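Side-chain contacts in uncharacterized protein (Nocardia farcinica, PDB 3ESM), which is of unknown function but probably binds copper, through a domain with an immunoglobulin-like fold: residues A46-M51 and A56-N61; P104-Q107 and R113-A116. The protein carries 2 engineered substitutions. All coordinates share one frame; numbering follows the deposited sequence.

Contact 1: residues A46-M51 and A56-N61; sequences ARTEPM and ARVDRN. Engineered in segment 46-51: M51 (natural residue Leu). With SO4 (sulfate ion), chain B.
A46 and T48 face V58 and A56 from strands that run antiparallel (171° between their short axes) but 7.9 Å apart, so side chains, rather than paired amides, fill the gap. A46 CB meets V58 CG1 at 4.0 Å, the lone methyl of alanine against one branch of the valine. One step along, A56 CB lies under the T48 side chain, 3.6 Å from T48 OG1. The hydroxyl takes that place because chi1 of 55° sets it between the backbone N and the carbonyl carbon, while CG2 stays beside the same methyl. The spacing reflects the immunoglobulin-like sandwich: 45-48 is an edge strand of the four-stranded sheet and 54-60 belongs to the other sheet, so the contact lies at a margin where the two layers face each other. A46, buried, also touches I92, L40 and A66, a close setting that suits its single methyl. At the solvent-facing end, R60 bends at chi2 (-104°) and brings its guanidinium towards A46. R60 NH2 reaches sulfate O2 at 3.0 Å near the guanidinium plane, and A46 N donates to that same O2 at 2.7 Å. Water 1 joins A46 O (2.8 Å) to R60 NH2 (3.1 Å). R44 O and S64 O hold R60 NH1, and S45 OG also binds the ion, which probably came from the crystallisation liquor. On the other side of strand 56-60, R57 grips D59 side-on, NE to OD2 and NH2 to OD1; R57 NH2 also bonds N77 O of the second subunit.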
loop_
_atom_site.group_PDB
_atom_site.type_symbol
_atom_site.label_atom_id
_atom_site.label_comp_id
_atom_site.label_asym_id
_atom_site.label_seq_id
_atom_site.Cartn_x
_atom_site.Cartn_y
_atom_site.Cartn_z
ATOM N N ALA A 46 -11.634 16.874 -1.950
ATOM C CA ALA A 46 -10.456 16.362 -1.246
ATOM C C ALA A 46 -9.221 16.787 -2.022
ATOM O O ALA A 46 -9.070 16.429 -3.204
ATOM C CB ALA A 46 -10.511 14.850 -1.156
ATOM N N ARG A 47 -8.356 17.567 -1.380
ATOM C CA ARG A 47 -7.180 18.118 -2.031
ATOM C C ARG A 47 -6.029 17.911 -1.079
ATOM O O ARG A 47 -6.133 18.252 0.101
ATOM C CB ARG A 47 -7.329 19.647 -2.235
ATOM C CG ARG A 47 -8.372 20.080 -3.244
ATOM C CD ARG A 47 -8.902 21.511 -2.980
ATOM N NE ARG A 47 -7.859 22.487 -2.679
ATOM C CZ ARG A 47 -7.408 23.399 -3.543
ATOM N NH1 ARG A 47 -7.910 23.458 -4.774
ATOM N NH2 ARG A 47 -6.445 24.247 -3.188
ATOM N N THR A 48 -4.919 17.385 -1.585
ATOM C CA THR A 48 -3.718 17.267 -0.783
ATOM C C THR A 48 -2.839 18.488 -0.956
ATOM O O THR A 48 -3.022 19.301 -1.874
ATOM C CB THR A 48 -2.887 16.030 -1.189
ATOM O OG1 THR A 48 -2.600 16.083 -2.597
ATOM C CG2 THR A 48 -3.668 14.752 -0.876
ATOM N N GLU A 49 -1.880 18.652 -0.065
ATOM C CA GLU A 49 -0.949 19.727 -0.301
ATOM C C GLU A 49 0.388 19.173 -0.706
ATOM O O GLU A 49 0.739 18.046 -0.349
ATOM C CB GLU A 49 -0.845 20.654 0.882
ATOM C CG GLU A 49 -0.451 20.004 2.147
ATOM C CD GLU A 49 -0.544 20.968 3.301
ATOM O OE1 GLU A 49 0.416 21.025 4.108
ATOM O OE2 GLU A 49 -1.583 21.674 3.391
ATOM N N PRO A 50 1.134 19.967 -1.469
ATOM C CA PRO A 50 2.379 19.538 -2.079
ATOM C C PRO A 50 3.301 19.063 -0.978
ATOM O O PRO A 50 3.400 19.696 0.071
ATOM C CB PRO A 50 2.902 20.820 -2.731
ATOM C CG PRO A 50 1.663 21.655 -2.933
ATOM C CD PRO A 50 0.855 21.391 -1.715
ATOM N N MET A 51 3.917 17.913 -1.208
ATOM C CA MET A 51 4.778 17.261 -0.236
ATOM C C MET A 51 6.028 16.842 -1.020
ATOM O O MET A 51 5.984 15.802 -1.687
ATOM C CB MET A 51 4.002 16.021 0.267
ATOM C CG MET A 51 4.566 15.253 1.437
ATOM S SD MET A 51 3.368 14.014 2.095
ATOM C CE MET A 51 4.407 13.242 3.306
ATOM N N ALA A 56 0.839 12.163 -4.441
ATOM C CA ALA A 56 -0.474 11.837 -3.878
ATOM C C ALA A 56 -1.499 11.573 -4.987
ATOM O O ALA A 56 -1.480 12.243 -6.057
ATOM C CB ALA A 56 -0.964 12.933 -2.953
ATOM N N ARG A 57 -2.370 10.591 -4.750
ATOM C CA ARG A 57 -3.509 10.354 -5.638
ATOM C C ARG A 57 -4.756 10.350 -4.761
ATOM O O ARG A 57 -4.729 9.832 -3.642
ATOM C CB ARG A 57 -3.456 9.022 -6.412
ATOM C CG ARG A 57 -3.457 7.778 -5.592
ATOM C CD ARG A 57 -3.343 6.537 -6.528
ATOM N NE ARG A 57 -4.594 6.233 -7.223
ATOM C CZ ARG A 57 -4.768 6.208 -8.547
ATOM N NH1 ARG A 57 -3.761 6.472 -9.398
ATOM N NH2 ARG A 57 -5.969 5.903 -9.016
ATOM N N VAL A 58 -5.835 10.906 -5.299
ATOM C CA VAL A 58 -7.121 10.863 -4.598
ATOM C C VAL A 58 -8.053 10.067 -5.492
ATOM O O VAL A 58 -8.300 10.478 -6.636
ATOM C CB VAL A 58 -7.658 12.312 -4.359
ATOM C CG1 VAL A 58 -9.142 12.274 -3.875
ATOM C CG2 VAL A 58 -6.767 13.039 -3.364
ATOM N N ASP A 59 -8.533 8.907 -5.021
ATOM C CA ASP A 59 -9.405 8.045 -5.835
ATOM C C ASP A 59 -10.878 8.447 -5.681
ATOM O O ASP A 59 -11.290 8.897 -4.620
ATOM C CB ASP A 59 -9.231 6.586 -5.467
ATOM C CG ASP A 59 -7.972 5.987 -6.124
ATOM O OD1 ASP A 59 -8.090 5.492 -7.274
ATOM O OD2 ASP A 59 -6.894 6.070 -5.515
ATOM N N ARG A 60 -11.656 8.298 -6.745
ATOM C CA ARG A 60 -13.044 8.786 -6.726
ATOM C C ARG A 60 -13.973 7.661 -7.151
ATOM O O ARG A 60 -13.568 6.738 -7.855
ATOM C CB ARG A 60 -13.189 9.940 -7.720
ATOM C CG ARG A 60 -12.215 11.078 -7.512
ATOM C CD ARG A 60 -12.919 12.238 -6.871
ATOM N NE ARG A 60 -12.022 13.340 -6.552
ATOM C CZ ARG A 60 -12.405 14.412 -5.880
ATOM N NH1 ARG A 60 -13.662 14.511 -5.483
ATOM N NH2 ARG A 60 -11.533 15.375 -5.599
ATOM N N ASN A 61 -15.219 7.718 -6.715
ATOM C CA ASN A 61 -16.203 6.756 -7.210
ATOM C C ASN A 61 -17.029 7.356 -8.353
ATOM O O ASN A 61 -16.723 8.447 -8.844
ATOM C CB ASN A 61 -17.096 6.267 -6.069
ATOM C CG ASN A 61 -17.945 7.364 -5.476
ATOM O OD1 ASN A 61 -18.052 8.466 -6.036
ATOM N ND2 ASN A 61 -18.548 7.079 -4.302
HETATM S S SO4 B . -12.006 19.102 -5.250
HETATM O O1 SO4 B . -11.057 19.584 -6.263
HETATM O O2 SO4 B . -11.395 18.076 -4.402
HETATM O O3 SO4 B . -12.424 20.264 -4.472
HETATM O O4 SO4 B . -13.138 18.450 -5.910
HETATM O O HOH W 1 -8.470 15.811 -5.830
#

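Contact 2: residues P104-Q107 and R113-A116; sequences PAEQ and RVVA
Q107 and V115 form an antiparallel hydrogen-bonded pair at the heart of the hairpin made by strands 100-109 and 114-117; segments 105-107 and 114-116 run antiparallel, at 155° between their directions. Q107 N donates to V115 O and V115 N returns a bond to Q107 O, each 2.8 Å long. V114 CA adds a CH...O contact to Q107 O at 3.2 Å, so this carbonyl takes one strong and one weak donor from the same strand. The tight side of the contact lies with Q107, which is buried. Its chain is extended from CG anti to the backbone N (chi1 -179°), carrying the amide past V115 to the parts of the fold around it: OE1 accepts from W117 NE1, while NE2 donates to T33 OG1 and P25 O. Glutamine suits the place because one flat group can both accept and donate, meeting several partners inside the protein.

The other face, with E106, V114 and A116, is more open, with a water on the acid. E106 bends at chi2 (-78°), folding its carboxylate back over the neighbouring strand. E106 OE2 comes within 3.4 Å of A116 CB, and OE1 lies 3.6 Å from V114 CG1, where the E106 and V114 side chains cross at about a right angle. Alanine is short enough to sit beneath the acid. Water 2 lies 2.7 Å from E106 OE1, and E106 and V114 pack on V114 and E106 of the second subunit respectively. The acid therefore has a methyl beside each oxygen, A116 CB at OE2 and V114 CG1 at OE1, with water at OE1, a setting that would favour its charge less than bulk solvent does, although the water should temper the effect.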
loop_
_atom_site.group_PDB
_atom_site.type_symbol
_atom_site.label_atom_id
_atom_site.label_comp_id
_atom_site.label_asym_id
_atom_site.label_seq_id
_atom_site.Cartn_x
_atom_site.Cartn_y
_atom_site.Cartn_z
ATOM N N PRO A 104 -10.056 4.787 8.308
ATOM C CA PRO A 104 -9.243 3.552 8.287
ATOM C C PRO A 104 -8.014 3.813 7.394
ATOM O O PRO A 104 -8.157 4.466 6.352
ATOM C CB PRO A 104 -10.184 2.527 7.664
ATOM C CG PRO A 104 -11.567 3.014 8.038
ATOM C CD PRO A 104 -11.497 4.535 8.073
ATOM N N ALA A 105 -6.833 3.354 7.803
ATOM C CA ALA A 105 -5.621 3.656 7.017
ATOM C C ALA A 105 -4.771 2.408 6.844
ATOM O O ALA A 105 -4.893 1.443 7.618
ATOM C CB ALA A 105 -4.835 4.732 7.669
ATOM N N GLU A 106 -3.919 2.419 5.817
ATOM C CA GLU A 106 -2.995 1.307 5.577
ATOM C C GLU A 106 -1.612 1.877 5.336
ATOM O O GLU A 106 -1.448 2.725 4.453
ATOM C CB GLU A 106 -3.435 0.505 4.387
ATOM C CG GLU A 106 -4.836 -0.057 4.568
ATOM C CD GLU A 106 -4.835 -1.287 5.467
ATOM O OE1 GLU A 106 -3.793 -1.972 5.563
ATOM O OE2 GLU A 106 -5.909 -1.568 6.051
ATOM N N GLN A 107 -0.650 1.449 6.163
ATOM C CA GLN A 107 0.709 2.042 6.171
ATOM C C GLN A 107 1.698 1.041 5.606
ATOM O O GLN A 107 1.867 -0.038 6.163
ATOM C CB GLN A 107 1.093 2.365 7.626
ATOM C CG GLN A 107 2.471 3.008 7.822
ATOM C CD GLN A 107 2.807 3.141 9.321
ATOM O OE1 GLN A 107 1.990 2.756 10.159
ATOM N NE2 GLN A 107 3.977 3.698 9.651
ATOM N N ARG A 113 6.019 -5.013 4.452
ATOM C CA ARG A 113 4.882 -5.134 5.377
ATOM C C ARG A 113 3.903 -3.961 5.225
ATOM O O ARG A 113 4.310 -2.850 4.917
ATOM C CB ARG A 113 5.375 -5.204 6.834
ATOM C CG ARG A 113 6.292 -6.403 7.109
ATOM C CD ARG A 113 6.681 -6.469 8.624
ATOM N NE ARG A 113 7.606 -5.398 9.023
ATOM C CZ ARG A 113 7.261 -4.293 9.696
ATOM N NH1 ARG A 113 6.004 -4.083 10.088
ATOM N NH2 ARG A 113 8.184 -3.386 9.988
ATOM N N VAL A 114 2.622 -4.226 5.466
ATOM C CA VAL A 114 1.617 -3.166 5.477
ATOM C C VAL A 114 0.863 -3.313 6.779
ATOM O O VAL A 114 0.361 -4.437 7.074
ATOM C CB VAL A 114 0.657 -3.247 4.271
ATOM C CG1 VAL A 114 -0.441 -2.177 4.395
ATOM C CG2 VAL A 114 1.421 -3.086 2.928
ATOM N N VAL A 115 0.809 -2.228 7.543
ATOM C CA VAL A 115 0.095 -2.192 8.815
ATOM C C VAL A 115 -1.272 -1.563 8.657
ATOM O O VAL A 115 -1.399 -0.445 8.140
ATOM C CB VAL A 115 0.884 -1.461 9.884
ATOM C CG1 VAL A 115 0.068 -1.380 11.164
ATOM C CG2 VAL A 115 2.222 -2.154 10.120
ATOM N N ALA A 116 -2.303 -2.293 9.108
ATOM C CA ALA A 116 -3.695 -1.824 9.015
ATOM C C ALA A 116 -4.063 -1.039 10.257
ATOM O O ALA A 116 -3.884 -1.542 11.383
ATOM C CB ALA A 116 -4.637 -3.010 8.860
HETATM O O HOH W 2 -2.941 -4.495 6.160
#

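How the contacts relate
From the N terminus, after strands 6-8, 18-25 and 33-43, the chain reaches contact 1, where residues 46-51 and 56-61 close a short connection that carries it from the four-stranded sheet to the six-stranded one. It then runs through strands 66-73 and 85-93 before reaching contact 2, which closes the turn of a hairpin within the six-stranded sheet. The two loops lie in series, neither enclosing nor crossing the other, and their centres are about 18 Å apart. Contact 1 thus spans the sandwich, whereas contact 2 stays in one layer. Both touch the second subunit, and D59 of contact 1 packs on S110 there, a residue in that copy's hairpin turn.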